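Local coordinates for protein Cbm77-rfpl (Ruminococcus flavefaciens, PDB 5FU5) that probably binds pectic plant cell-wall polysaccharide, serving as a family 77 carbohydrate-binding module of the bacterium's cellulosome, at residues S19-I24 with M111-L116; C45-T50 with A105-Y110; S53-A58 with A97-K102; A73-D78 with G87-D92. One frame throughout, in Å; residues are numbered along the deposited sequence. Where two conformers were deposited one is given.

Contact 1 (S19-I24 with M111-L116); sequences SSFYTI and MEYAAL
M111 lays its terminal methyl over one face of the Y22 ring. M111 CE lies 3.6 Å from the centroid of the Y22 ring, 17° off its normal, so the contact is CH-pi. M111 SD, 4.2 Å from the Y22 centroid, adds a Met-aromatic contact. M111 was modelled in two conformers, and this holds for the one described. Its CG lies between the backbone N and the carbonyl carbon (chi1 65°), and the extended chain beyond slides past the Y22 side chain in the opposite direction. The far face of the Y22 ring is taken by its own neighbour: F21 CD2 stands 3.5 Å above the Y22 plane, over the ring centre. I24 meets M111 tip to tip, with I24 CD1 4.1 Å from M111 CE. At the tip of the ring, Y22 OH rests 3.5 Å from Y113 CB and hydrogen-bonds to the carbonyl of Y8. F21 adds a looser touch, F21 CE2 to Y113 CB at 4.2 Å. The loop is shaped by an ST motif, in which Y22 N donates to S19 OG at 3.0 Å. An alanine in place of Y22 would probably leave M111 CE without its aromatic partner, open a gap between M111 and F21, and deprive the Y8 carbonyl of the hydroxyl. The contact is packing between layers of this all-beta module, since the backbones stay well apart. Strand 107-116 pairs here with strands 4-11 and 62-68, while T23 pairs with S55 of strand 53-58, whose F56 meets the Y22 ring edge-to-face.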
loop_
_atom_site.group_PDB
_atom_site.type_symbol
_atom_site.label_atom_id
_atom_site.label_comp_id
_atom_site.label_asym_id
_atom_site.label_seq_id
_atom_site.Cartn_x
_atom_site.Cartn_y
_atom_site.Cartn_z
ATOM N N SER A 19 -7.050 0.453 10.739
ATOM C CA SER A 19 -7.176 1.707 9.989
ATOM C C SER A 19 -8.629 2.088 9.828
ATOM O O SER A 19 -9.452 1.203 9.632
ATOM C CB SER A 19 -6.545 1.549 8.608
ATOM O OG SER A 19 -6.629 2.740 7.866
ATOM N N SER A 20 -8.945 3.401 9.900
ATOM C CA SER A 20 -10.293 3.864 9.547
ATOM C C SER A 20 -10.425 4.076 8.039
ATOM O O SER A 20 -11.482 3.865 7.496
ATOM C CB SER A 20 -10.689 5.136 10.310
ATOM O OG SER A 20 -9.664 6.087 10.238
ATOM N N PHE A 21 -9.339 4.469 7.371
ATOM C CA PHE A 21 -9.368 4.800 5.954
ATOM C C PHE A 21 -9.267 3.514 5.087
ATOM O O PHE A 21 -10.015 3.370 4.104
ATOM C CB PHE A 21 -8.237 5.766 5.608
ATOM C CG PHE A 21 -8.238 6.229 4.169
ATOM C CD1 PHE A 21 -9.007 7.318 3.803
ATOM C CD2 PHE A 21 -7.419 5.627 3.231
ATOM C CE1 PHE A 21 -9.000 7.788 2.511
ATOM C CE2 PHE A 21 -7.398 6.088 1.921
ATOM C CZ PHE A 21 -8.192 7.157 1.566
ATOM N N TYR A 22 -8.334 2.639 5.432
ATOM C CA TYR A 22 -8.140 1.382 4.725
ATOM C C TYR A 22 -8.866 0.264 5.420
ATOM O O TYR A 22 -8.824 0.148 6.634
ATOM C CB TYR A 22 -6.680 1.049 4.600
ATOM C CG TYR A 22 -5.819 2.105 3.923
ATOM C CD1 TYR A 22 -5.731 2.169 2.526
ATOM C CD2 TYR A 22 -5.087 3.071 4.644
ATOM C CE1 TYR A 22 -4.954 3.115 1.892
ATOM C CE2 TYR A 22 -4.315 4.008 4.013
ATOM C CZ TYR A 22 -4.243 4.041 2.624
ATOM O OH TYR A 22 -3.465 4.954 1.966
ATOM N N THR A 23 -9.548 -0.567 4.658
ATOM C CA THR A 23 -10.125 -1.809 5.165
ATOM C C THR A 23 -9.206 -2.936 4.742
ATOM O O THR A 23 -9.129 -3.267 3.549
ATOM C CB THR A 23 -11.546 -2.006 4.678
ATOM O OG1 THR A 23 -12.356 -0.907 5.128
ATOM C CG2 THR A 23 -12.105 -3.302 5.178
ATOM N N ILE A 24 -8.459 -3.481 5.699
ATOM C CA ILE A 24 -7.388 -4.436 5.436
ATOM C C ILE A 24 -7.813 -5.814 5.840
ATOM O O ILE A 24 -8.120 -6.066 7.012
ATOM C CB ILE A 24 -6.092 -3.997 6.230
ATOM C CG1 ILE A 24 -5.663 -2.586 5.801
ATOM C CG2 ILE A 24 -4.959 -4.981 5.974
ATOM C CD1 ILE A 24 -4.724 -1.889 6.757
ATOM N N MET A 111 1.927 2.153 3.205
ATOM C CA MET A 111 1.175 2.714 2.111
ATOM C C MET A 111 0.653 4.093 2.413
ATOM O O MET A 111 0.477 4.481 3.582
ATOM C CB MET A 111 0.079 1.760 1.652
ATOM C CG MET A 111 -1.004 1.467 2.635
ATOM S SD MET A 111 -2.235 0.280 2.031
ATOM C CE MET A 111 -2.951 0.120 3.650
ATOM N N GLU A 112 0.519 4.880 1.338
ATOM C CA GLU A 112 0.040 6.241 1.411
ATOM C C GLU A 112 -0.852 6.546 0.232
ATOM O O GLU A 112 -0.571 6.107 -0.866
ATOM C CB GLU A 112 1.204 7.243 1.422
ATOM C CG GLU A 112 0.749 8.610 0.971
ATOM C CD GLU A 112 1.694 9.718 1.264
ATOM O OE1 GLU A 112 2.911 9.464 1.453
ATOM O OE2 GLU A 112 1.169 10.843 1.303
ATOM N N TYR A 113 -1.914 7.300 0.478
ATOM C CA TYR A 113 -2.741 7.841 -0.581
ATOM C C TYR A 113 -2.707 9.349 -0.425
ATOM O O TYR A 113 -3.146 9.868 0.602
ATOM C CB TYR A 113 -4.197 7.317 -0.562
ATOM C CG TYR A 113 -4.940 7.827 -1.750
ATOM C CD1 TYR A 113 -4.596 7.367 -3.032
ATOM C CD2 TYR A 113 -5.868 8.853 -1.660
ATOM C CE1 TYR A 113 -5.207 7.878 -4.159
ATOM C CE2 TYR A 113 -6.477 9.388 -2.804
ATOM C CZ TYR A 113 -6.145 8.841 -4.063
ATOM O OH TYR A 113 -6.720 9.343 -5.203
ATOM N N ALA A 114 -2.185 10.036 -1.442
ATOM C CA ALA A 114 -2.083 11.509 -1.487
ATOM C C ALA A 114 -3.204 12.013 -2.352
ATOM O O ALA A 114 -3.150 11.854 -3.561
ATOM C CB ALA A 114 -0.739 11.934 -2.032
ATOM N N ALA A 115 -4.192 12.640 -1.741
ATOM C CA ALA A 115 -5.397 13.113 -2.388
ATOM C C ALA A 115 -5.245 14.574 -2.732
ATOM O O ALA A 115 -4.895 15.382 -1.865
ATOM C CB ALA A 115 -6.598 12.911 -1.496
ATOM N N LEU A 116 -5.540 14.942 -3.972
ATOM C CA LEU A 116 -5.455 16.334 -4.422
ATOM C C LEU A 116 -6.583 17.195 -3.905
ATOM O O LEU A 116 -7.681 16.731 -3.672
ATOM C CB LEU A 116 -5.527 16.342 -5.975
ATOM C CG LEU A 116 -4.347 15.704 -6.713
ATOM C CD1 LEU A 116 -4.619 15.584 -8.230
ATOM C CD2 LEU A 116 -3.077 16.481 -6.491
#

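Contact 2 (C45-T50 with A105-Y110); sequences CLKMET and ACNLFY
C45 sits over the F109 ring. Its CB lies 3.5 Å from the centroid of the F109 ring, 11° off the normal, above the ring centre. C45 SG, placed between the backbone N and the carbonyl carbon (chi1 61°), turns to N107 and rests 3.6 Å from N107 CB. K47 and N107 lie side by side and point the same way, with N107 OD1 3.7 Å from K47 CG. N107 ND2 hydrogen-bonds to E70 OE2. L46 and L108, with side chains on the other face of the sheet, form the hydrogen-bonded pair of two antiparallel strands: L46 N donates to L108 O at 2.8 Å, and L108 N donates back to L46 O. K47 and N107 are the next, non-hydrogen-bonded pair. F109 and Y110 both face V67 of strand 62-68, a classic beta bulge in strand 107-116. Beyond the pair, M48 N donates to C106 O at 3.0 Å. In the M48 conformer described, of two modelled, the side chain crosses L108 obliquely, M48 SD 4.1 Å from L108 CB, and M48 CG packs against C106 SG. A water joins the backbones, donating to M48 O at 2.7 Å and accepting from C106 N.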
loop_
_atom_site.group_PDB
_atom_site.type_symbol
_atom_site.label_atom_id
_atom_site.label_comp_id
_atom_site.label_asym_id
_atom_site.label_seq_id
_atom_site.Cartn_x
_atom_site.Cartn_y
_atom_site.Cartn_z
ATOM N N CYS A 45 5.126 -6.727 8.056
ATOM C CA CYS A 45 4.424 -6.520 6.788
ATOM C C CYS A 45 3.074 -7.205 6.762
ATOM O O CYS A 45 2.799 -8.090 7.574
ATOM C CB CYS A 45 5.301 -7.084 5.686
ATOM S SG CYS A 45 5.667 -8.850 5.798
ATOM N N LEU A 46 2.280 -6.807 5.760
ATOM C CA LEU A 46 1.129 -7.559 5.298
ATOM C C LEU A 46 1.653 -8.481 4.166
ATOM O O LEU A 46 2.236 -8.000 3.192
ATOM C CB LEU A 46 0.063 -6.619 4.792
ATOM C CG LEU A 46 -1.290 -7.251 4.451
ATOM C CD1 LEU A 46 -2.045 -7.505 5.751
ATOM C CD2 LEU A 46 -2.072 -6.345 3.510
ATOM N N LYS A 47 1.488 -9.774 4.372
ATOM C CA LYS A 47 1.854 -10.756 3.341
ATOM C C LYS A 47 0.867 -10.600 2.187
ATOM O O LYS A 47 -0.335 -10.479 2.413
ATOM C CB LYS A 47 1.820 -12.167 3.909
ATOM C CG LYS A 47 2.811 -12.412 5.061
ATOM C CD LYS A 47 2.806 -13.853 5.573
ATOM C CE LYS A 47 1.548 -14.211 6.303
ATOM N NZ LYS A 47 1.581 -15.561 6.951
ATOM N N MET A 48 1.376 -10.577 0.945
ATOM C CA MET A 48 0.462 -10.517 -0.204
ATOM C C MET A 48 0.074 -11.931 -0.580
ATOM O O MET A 48 0.813 -12.607 -1.267
ATOM C CB MET A 48 1.047 -9.735 -1.359
ATOM C CG MET A 48 1.467 -8.333 -0.984
ATOM S SD MET A 48 0.146 -7.108 -0.824
ATOM C CE MET A 48 -1.122 -7.851 0.148
ATOM N N GLU A 49 -1.077 -12.378 -0.067
ATOM C CA GLU A 49 -1.545 -13.744 -0.277
ATOM C C GLU A 49 -2.809 -13.767 -1.118
ATOM O O GLU A 49 -3.435 -12.731 -1.394
ATOM C CB GLU A 49 -1.796 -14.431 1.068
ATOM C CG GLU A 49 -0.583 -14.450 2.019
ATOM C CD GLU A 49 -0.935 -14.909 3.423
ATOM O OE1 GLU A 49 -1.514 -14.113 4.152
ATOM O OE2 GLU A 49 -0.647 -16.042 3.804
ATOM N N THR A 50 -3.209 -14.983 -1.499
ATOM C CA THR A 50 -4.363 -15.119 -2.389
ATOM C C THR A 50 -5.610 -14.390 -1.914
ATOM O O THR A 50 -6.293 -13.754 -2.699
ATOM C CB THR A 50 -4.678 -16.609 -2.629
ATOM O OG1 THR A 50 -3.452 -17.291 -2.923
ATOM C CG2 THR A 50 -5.624 -16.784 -3.773
ATOM N N ALA A 105 4.080 -13.026 -5.395
ATOM C CA ALA A 105 4.452 -13.072 -4.013
ATOM C C ALA A 105 5.359 -11.884 -3.699
ATOM O O ALA A 105 6.302 -11.544 -4.451
ATOM C CB ALA A 105 5.140 -14.376 -3.689
ATOM N N CYS A 106 5.002 -11.233 -2.593
ATOM C CA CYS A 106 5.793 -10.129 -2.004
ATOM C C CYS A 106 5.102 -9.657 -0.716
ATOM O O CYS A 106 4.082 -10.221 -0.288
ATOM C CB CYS A 106 5.973 -8.948 -2.961
ATOM S SG CYS A 106 4.416 -8.279 -3.567
ATOM N N ASN A 107 5.704 -8.645 -0.100
ATOM C CA ASN A 107 5.371 -8.300 1.298
ATOM C C ASN A 107 5.354 -6.776 1.485
ATOM O O ASN A 107 6.325 -6.100 1.201
ATOM C CB ASN A 107 6.382 -8.991 2.229
ATOM C CG ASN A 107 6.254 -10.496 2.143
ATOM O OD1 ASN A 107 5.261 -11.068 2.601
ATOM N ND2 ASN A 107 7.188 -11.126 1.460
ATOM N N LEU A 108 4.185 -6.282 1.912
ATOM C CA LEU A 108 3.840 -4.871 1.944
ATOM C C LEU A 108 4.103 -4.240 3.338
ATOM O O LEU A 108 3.567 -4.731 4.337
ATOM C CB LEU A 108 2.375 -4.704 1.558
ATOM C CG LEU A 108 1.789 -3.269 1.539
ATOM C CD1 LEU A 108 2.519 -2.385 0.532
ATOM C CD2 LEU A 108 0.304 -3.283 1.327
ATOM N N PHE A 109 4.872 -3.155 3.364
ATOM C CA PHE A 109 5.264 -2.525 4.655
ATOM C C PHE A 109 4.662 -1.161 4.961
ATOM O O PHE A 109 4.557 -0.759 6.137
ATOM C CB PHE A 109 6.788 -2.454 4.748
ATOM C CG PHE A 109 7.463 -3.791 4.910
ATOM C CD1 PHE A 109 7.622 -4.663 3.838
ATOM C CD2 PHE A 109 8.003 -4.192 6.116
ATOM C CE1 PHE A 109 8.218 -5.886 3.993
ATOM C CE2 PHE A 109 8.641 -5.397 6.252
ATOM C CZ PHE A 109 8.764 -6.259 5.202
ATOM N N TYR A 110 4.266 -0.418 3.947
ATOM C CA TYR A 110 3.801 0.963 4.118
ATOM C C TYR A 110 2.925 1.334 2.948
ATOM O O TYR A 110 3.193 0.903 1.817
ATOM C CB TYR A 110 5.017 1.908 4.212
ATOM C CG TYR A 110 4.690 3.357 4.637
ATOM C CD1 TYR A 110 4.455 3.691 5.960
ATOM C CD2 TYR A 110 4.642 4.370 3.676
ATOM C CE1 TYR A 110 4.174 5.001 6.295
ATOM C CE2 TYR A 110 4.343 5.666 3.988
ATOM C CZ TYR A 110 4.133 5.991 5.282
ATOM O OH TYR A 110 3.844 7.325 5.527
HETATM O O HOH W 1 3.417 -13.312 -1.008
#

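Contact 3 (S53-A58 with A97-K102); sequences SISFTA and AHTITK
A97 begins the pairing as the non-hydrogen-bonded partner of T57. H98 follows and, with I100, carries much of the side-chain contact. H98 CB lies over one face of the F56 ring, 4.1 Å from the F56 centroid. F56 CG stands between the backbone N and the carbonyl carbon (chi1 65°), which helps place the ring beside H98. The imidazole and phenyl rings meet obliquely, planes at 44°. A58 CB sits at the imidazole edge, 3.9 Å from H98 CD2. Bonds from H98 ND1 to D78 and from H98 NE2 to the A94 carbonyl fix the ring's rotation. H98 N donates to F56 O at 2.8 Å. The two segments are neighbours in an antiparallel sheet, with H98 and I100 on the buried face and A97 and T99 on the other. T99 pairs with S55. I100 N donates to I54 O at 2.7 Å, and I100 CD1 reaches the edge of the F56 ring, 4.1 Å from F56 CE1. An alanine at F56 would probably open a gap where the ring lay, leaving H98 CB without the face it packs on and I100 CD1 without its neighbour. T101 CG2 then meets S53 CB at 4.1 Å.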
loop_
_atom_site.group_PDB
_atom_site.type_symbol
_atom_site.label_atom_id
_atom_site.label_comp_id
_atom_site.label_asym_id
_atom_site.label_seq_id
_atom_site.Cartn_x
_atom_site.Cartn_y
_atom_site.Cartn_z
ATOM N N SER A 53 -6.737 -8.459 0.731
ATOM C CA SER A 53 -7.287 -7.276 0.068
ATOM C C SER A 53 -7.219 -6.060 0.942
ATOM O O SER A 53 -7.278 -6.153 2.196
ATOM C CB SER A 53 -8.717 -7.473 -0.403
ATOM O OG SER A 53 -9.595 -7.584 0.697
ATOM N N ILE A 54 -6.999 -4.941 0.299
ATOM C CA ILE A 54 -7.059 -3.627 0.971
ATOM C C ILE A 54 -8.005 -2.771 0.139
ATOM O O ILE A 54 -7.752 -2.556 -1.080
ATOM C CB ILE A 54 -5.690 -2.960 1.042
ATOM C CG1 ILE A 54 -4.683 -3.845 1.765
ATOM C CG2 ILE A 54 -5.813 -1.606 1.702
ATOM C CD1 ILE A 54 -3.280 -3.576 1.330
ATOM N N SER A 55 -9.085 -2.302 0.772
ATOM C CA SER A 55 -10.022 -1.410 0.143
ATOM C C SER A 55 -9.998 -0.032 0.780
ATOM O O SER A 55 -9.721 0.104 1.967
ATOM C CB SER A 55 -11.408 -2.003 0.257
ATOM O OG SER A 55 -11.406 -3.294 -0.316
ATOM N N PHE A 56 -10.307 0.973 -0.013
ATOM C CA PHE A 56 -10.439 2.355 0.434
ATOM C C PHE A 56 -11.209 3.136 -0.603
ATOM O O PHE A 56 -11.286 2.724 -1.769
ATOM C CB PHE A 56 -9.099 3.005 0.709
ATOM C CG PHE A 56 -8.211 3.172 -0.499
ATOM C CD1 PHE A 56 -7.454 2.111 -0.955
ATOM C CD2 PHE A 56 -8.128 4.386 -1.169
ATOM C CE1 PHE A 56 -6.590 2.269 -2.035
ATOM C CE2 PHE A 56 -7.281 4.533 -2.278
ATOM C CZ PHE A 56 -6.538 3.476 -2.711
ATOM N N THR A 57 -11.732 4.281 -0.172
ATOM C CA THR A 57 -12.398 5.234 -1.035
ATOM C C THR A 57 -11.545 6.499 -1.098
ATOM O O THR A 57 -11.311 7.171 -0.091
ATOM C CB THR A 57 -13.834 5.520 -0.581
ATOM O OG1 THR A 57 -14.605 4.321 -0.570
ATOM C CG2 THR A 57 -14.526 6.523 -1.554
ATOM N N ALA A 58 -10.993 6.763 -2.289
ATOM C CA ALA A 58 -10.258 7.980 -2.549
ATOM C C ALA A 58 -11.230 9.130 -2.517
ATOM O O ALA A 58 -12.181 9.136 -3.296
ATOM C CB ALA A 58 -9.542 7.938 -3.909
ATOM N N ALA A 97 -13.993 4.252 -5.096
ATOM C CA ALA A 97 -13.595 3.015 -4.422
ATOM C C ALA A 97 -12.467 2.338 -5.176
ATOM O O ALA A 97 -12.480 2.291 -6.410
ATOM C CB ALA A 97 -14.767 2.058 -4.284
ATOM N N HIS A 98 -11.475 1.856 -4.423
ATOM C CA HIS A 98 -10.344 1.077 -4.972
ATOM C C HIS A 98 -10.026 -0.127 -4.112
ATOM O O HIS A 98 -10.315 -0.148 -2.913
ATOM C CB HIS A 98 -9.090 1.957 -5.093
ATOM C CG HIS A 98 -9.330 3.163 -5.935
ATOM N ND1 HIS A 98 -9.461 3.084 -7.306
ATOM C CD2 HIS A 98 -9.527 4.457 -5.618
ATOM C CE1 HIS A 98 -9.705 4.287 -7.796
ATOM N NE2 HIS A 98 -9.781 5.134 -6.781
ATOM N N THR A 99 -9.374 -1.103 -4.712
ATOM C CA THR A 99 -9.014 -2.345 -4.058
ATOM C C THR A 99 -7.639 -2.813 -4.508
ATOM O O THR A 99 -7.365 -2.862 -5.718
ATOM C CB THR A 99 -10.054 -3.461 -4.331
ATOM O OG1 THR A 99 -11.383 -2.945 -4.227
ATOM C CG2 THR A 99 -9.899 -4.638 -3.358
ATOM N N ILE A 100 -6.801 -3.176 -3.536
ATOM C CA ILE A 100 -5.474 -3.716 -3.779
ATOM C C ILE A 100 -5.532 -5.201 -3.439
ATOM O O ILE A 100 -5.964 -5.590 -2.332
ATOM C CB ILE A 100 -4.419 -3.023 -2.906
ATOM C CG1 ILE A 100 -4.502 -1.479 -3.033
ATOM C CG2 ILE A 100 -3.023 -3.589 -3.187
ATOM C CD1 ILE A 100 -3.842 -0.742 -1.847
ATOM N N THR A 101 -5.076 -6.045 -4.362
ATOM C CA THR A 101 -5.036 -7.488 -4.164
ATOM C C THR A 101 -3.671 -8.032 -4.691
ATOM O O THR A 101 -2.823 -7.270 -5.216
ATOM C CB THR A 101 -6.223 -8.145 -4.904
ATOM O OG1 THR A 101 -6.155 -7.772 -6.287
ATOM C CG2 THR A 101 -7.540 -7.715 -4.309
ATOM N N LYS A 102 -3.478 -9.342 -4.552
ATOM C CA LYS A 102 -2.219 -9.980 -4.876
ATOM C C LYS A 102 -2.019 -10.060 -6.400
ATOM O O LYS A 102 -2.969 -10.388 -7.140
ATOM C CB LYS A 102 -2.171 -11.377 -4.296
ATOM C CG LYS A 102 -0.887 -12.139 -4.582
ATOM C CD LYS A 102 -0.932 -13.555 -4.071
ATOM C CE LYS A 102 0.348 -14.312 -4.336
ATOM N NZ LYS A 102 0.217 -15.778 -4.196
#

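Contact 4 (A73-D78 with G87-D92); sequences ATAKVD and GIITVD
I89 turns its CG1 anti to its own carbonyl carbon (chi1 -66°), and an extended chi2 of -178° then sends CD1 out to strand 74-77. The methyl ends against the peptide link between T74 and A75. I89 CD1 is 3.8 Å from A75 N and 3.9 Å from T74 C. The carbonyl of A73 is just as near, with A73 O 3.9 Å from I89 CD1. A75 adds its own methyl, A75 CB standing 4.2 Å from I89 CD1. Further along, V77 and V91 both place CG2 anti to the carbonyl carbon, beside the backbone N. These methyls meet, V77 CG2 to V91 CG2 at 4.1 Å. The two valines slide past each other in opposite directions. V91 was modelled in two conformers, so this touch describes one of them. The contacts are all van der Waals; the I89 methyl lies against the backbone as well as against A75 CB. The strand axes come no closer than 8.6 Å, with N-to-C directions 20° apart, so the strands face each other across a packed layer of side chains and are not sheet neighbours. T74 and K76 start away from the other strand, and T74 OG1 bonds to D104. V82 of strand 80-83 touches I89 and V91, and F68 touches A73 and I89. Strand 74-77 pairs with strands 80-83 and 96-101, while strand 88-93 pairs with strand 62-68.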
loop_
_atom_site.group_PDB
_atom_site.type_symbol
_atom_site.label_atom_id
_atom_site.label_comp_id
_atom_site.label_asym_id
_atom_site.label_seq_id
_atom_site.Cartn_x
_atom_site.Cartn_y
_atom_site.Cartn_z
ATOM N N ALA A 73 8.592 -5.991 -6.518
ATOM C CA ALA A 73 7.276 -6.363 -6.010
ATOM C C ALA A 73 6.163 -5.988 -6.995
ATOM O O ALA A 73 6.306 -5.071 -7.829
ATOM C CB ALA A 73 7.033 -5.657 -4.696
ATOM N N THR A 74 5.046 -6.685 -6.863
ATOM C CA THR A 74 3.898 -6.462 -7.710
ATOM C C THR A 74 2.635 -6.435 -6.872
ATOM O O THR A 74 2.584 -6.900 -5.735
ATOM C CB THR A 74 3.729 -7.601 -8.741
ATOM O OG1 THR A 74 3.604 -8.826 -8.041
ATOM C CG2 THR A 74 4.935 -7.644 -9.699
ATOM N N ALA A 75 1.604 -5.873 -7.440
ATOM C CA ALA A 75 0.247 -5.935 -6.871
ATOM C C ALA A 75 -0.784 -5.677 -7.965
ATOM O O ALA A 75 -0.438 -5.193 -9.046
ATOM C CB ALA A 75 0.048 -4.893 -5.767
ATOM N N LYS A 76 -2.030 -5.993 -7.676
ATOM C CA LYS A 76 -3.138 -5.581 -8.534
ATOM C C LYS A 76 -3.843 -4.429 -7.856
ATOM O O LYS A 76 -4.182 -4.534 -6.659
ATOM C CB LYS A 76 -4.094 -6.748 -8.820
ATOM C CG LYS A 76 -3.483 -7.766 -9.751
ATOM C CD LYS A 76 -4.478 -8.855 -10.073
ATOM C CE LYS A 76 -3.850 -9.868 -11.006
ATOM N NZ LYS A 76 -4.874 -10.807 -11.563
ATOM N N VAL A 77 -4.124 -3.382 -8.618
ATOM C CA VAL A 77 -4.912 -2.279 -8.140
ATOM C C VAL A 77 -6.138 -2.201 -9.060
ATOM O O VAL A 77 -5.993 -2.081 -10.279
ATOM C CB VAL A 77 -4.115 -0.965 -8.088
ATOM C CG1 VAL A 77 -5.018 0.176 -7.622
ATOM C CG2 VAL A 77 -2.939 -1.122 -7.136
ATOM N N ASP A 78 -7.330 -2.387 -8.491
ATOM C CA ASP A 78 -8.559 -2.504 -9.230
ATOM C C ASP A 78 -8.448 -3.579 -10.353
ATOM O O ASP A 78 -8.946 -3.378 -11.479
ATOM C CB ASP A 78 -8.986 -1.125 -9.758
ATOM C CG ASP A 78 -9.140 -0.095 -8.647
ATOM O OD1 ASP A 78 -9.462 -0.487 -7.519
ATOM O OD2 ASP A 78 -8.985 1.087 -8.928
ATOM N N GLY A 87 11.347 -1.210 -5.032
ATOM C CA GLY A 87 10.493 -1.587 -3.918
ATOM C C GLY A 87 9.251 -0.719 -3.745
ATOM O O GLY A 87 8.427 -0.996 -2.852
ATOM N N ILE A 88 9.048 0.261 -4.624
ATOM C CA ILE A 88 7.959 1.220 -4.491
ATOM C C ILE A 88 7.027 1.133 -5.724
ATOM O O ILE A 88 7.480 1.323 -6.864
ATOM C CB ILE A 88 8.495 2.663 -4.315
ATOM C CG1 ILE A 88 9.344 2.771 -3.029
ATOM C CG2 ILE A 88 7.353 3.636 -4.284
ATOM C CD1 ILE A 88 10.091 4.067 -2.879
ATOM N N ILE A 89 5.729 0.873 -5.481
ATOM C CA ILE A 89 4.707 1.013 -6.492
ATOM C C ILE A 89 4.033 2.349 -6.334
ATOM O O ILE A 89 3.668 2.734 -5.213
ATOM C CB ILE A 89 3.656 -0.098 -6.394
ATOM C CG1 ILE A 89 4.333 -1.431 -6.733
ATOM C CG2 ILE A 89 2.434 0.220 -7.236
ATOM C CD1 ILE A 89 3.430 -2.645 -6.724
ATOM N N THR A 90 3.858 3.084 -7.435
ATOM C CA THR A 90 3.034 4.276 -7.458
ATOM C C THR A 90 1.973 4.103 -8.510
ATOM O O THR A 90 2.236 3.626 -9.624
ATOM C CB THR A 90 3.795 5.584 -7.716
ATOM O OG1 THR A 90 4.504 5.496 -8.937
ATOM C CG2 THR A 90 4.790 5.849 -6.667
ATOM N N VAL A 91 0.774 4.495 -8.171
ATOM C CA VAL A 91 -0.373 4.402 -9.066
ATOM C C VAL A 91 -1.220 5.651 -8.898
ATOM O O VAL A 91 -1.625 5.965 -7.779
ATOM C CB VAL A 91 -1.313 3.199 -8.808
ATOM C CG1 VAL A 91 -2.289 3.069 -9.997
ATOM C CG2 VAL A 91 -0.591 1.874 -8.561
ATOM N N ASP A 92 -1.537 6.326 -9.996
ATOM C CA ASP A 92 -2.407 7.451 -9.985
ATOM C C ASP A 92 -3.835 6.967 -10.097
ATOM O O ASP A 92 -4.126 6.121 -10.942
ATOM C CB ASP A 92 -2.054 8.426 -11.109
ATOM C CG ASP A 92 -0.696 9.110 -10.894
ATOM O OD1 ASP A 92 0.031 8.842 -9.934
ATOM O OD2 ASP A 92 -0.311 9.914 -11.693
#

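Overall arrangement
Contacts 2 and 3 are strand pairings, held by backbone hydrogen bonds with side chains packed on the faces. Contacts 1 and 4 join parts that are not sheet neighbours and rest on side-chain packing, without hydrogen bonds between the segments. Contact 1 is largely aromatic and sulfur chemistry; contact 4 is aliphatic packing, partly against backbone. Contacts 2 and 4 are buried, whereas contacts 1 and 3 are partly buried, and contact 3 has T57 and A97 at the surface. Contacts 1 and 2 share strand 107-116 and lie about 16 Å apart between centres. Contact 3 touches the other three; its link to contact 2 includes L108 packed on I54.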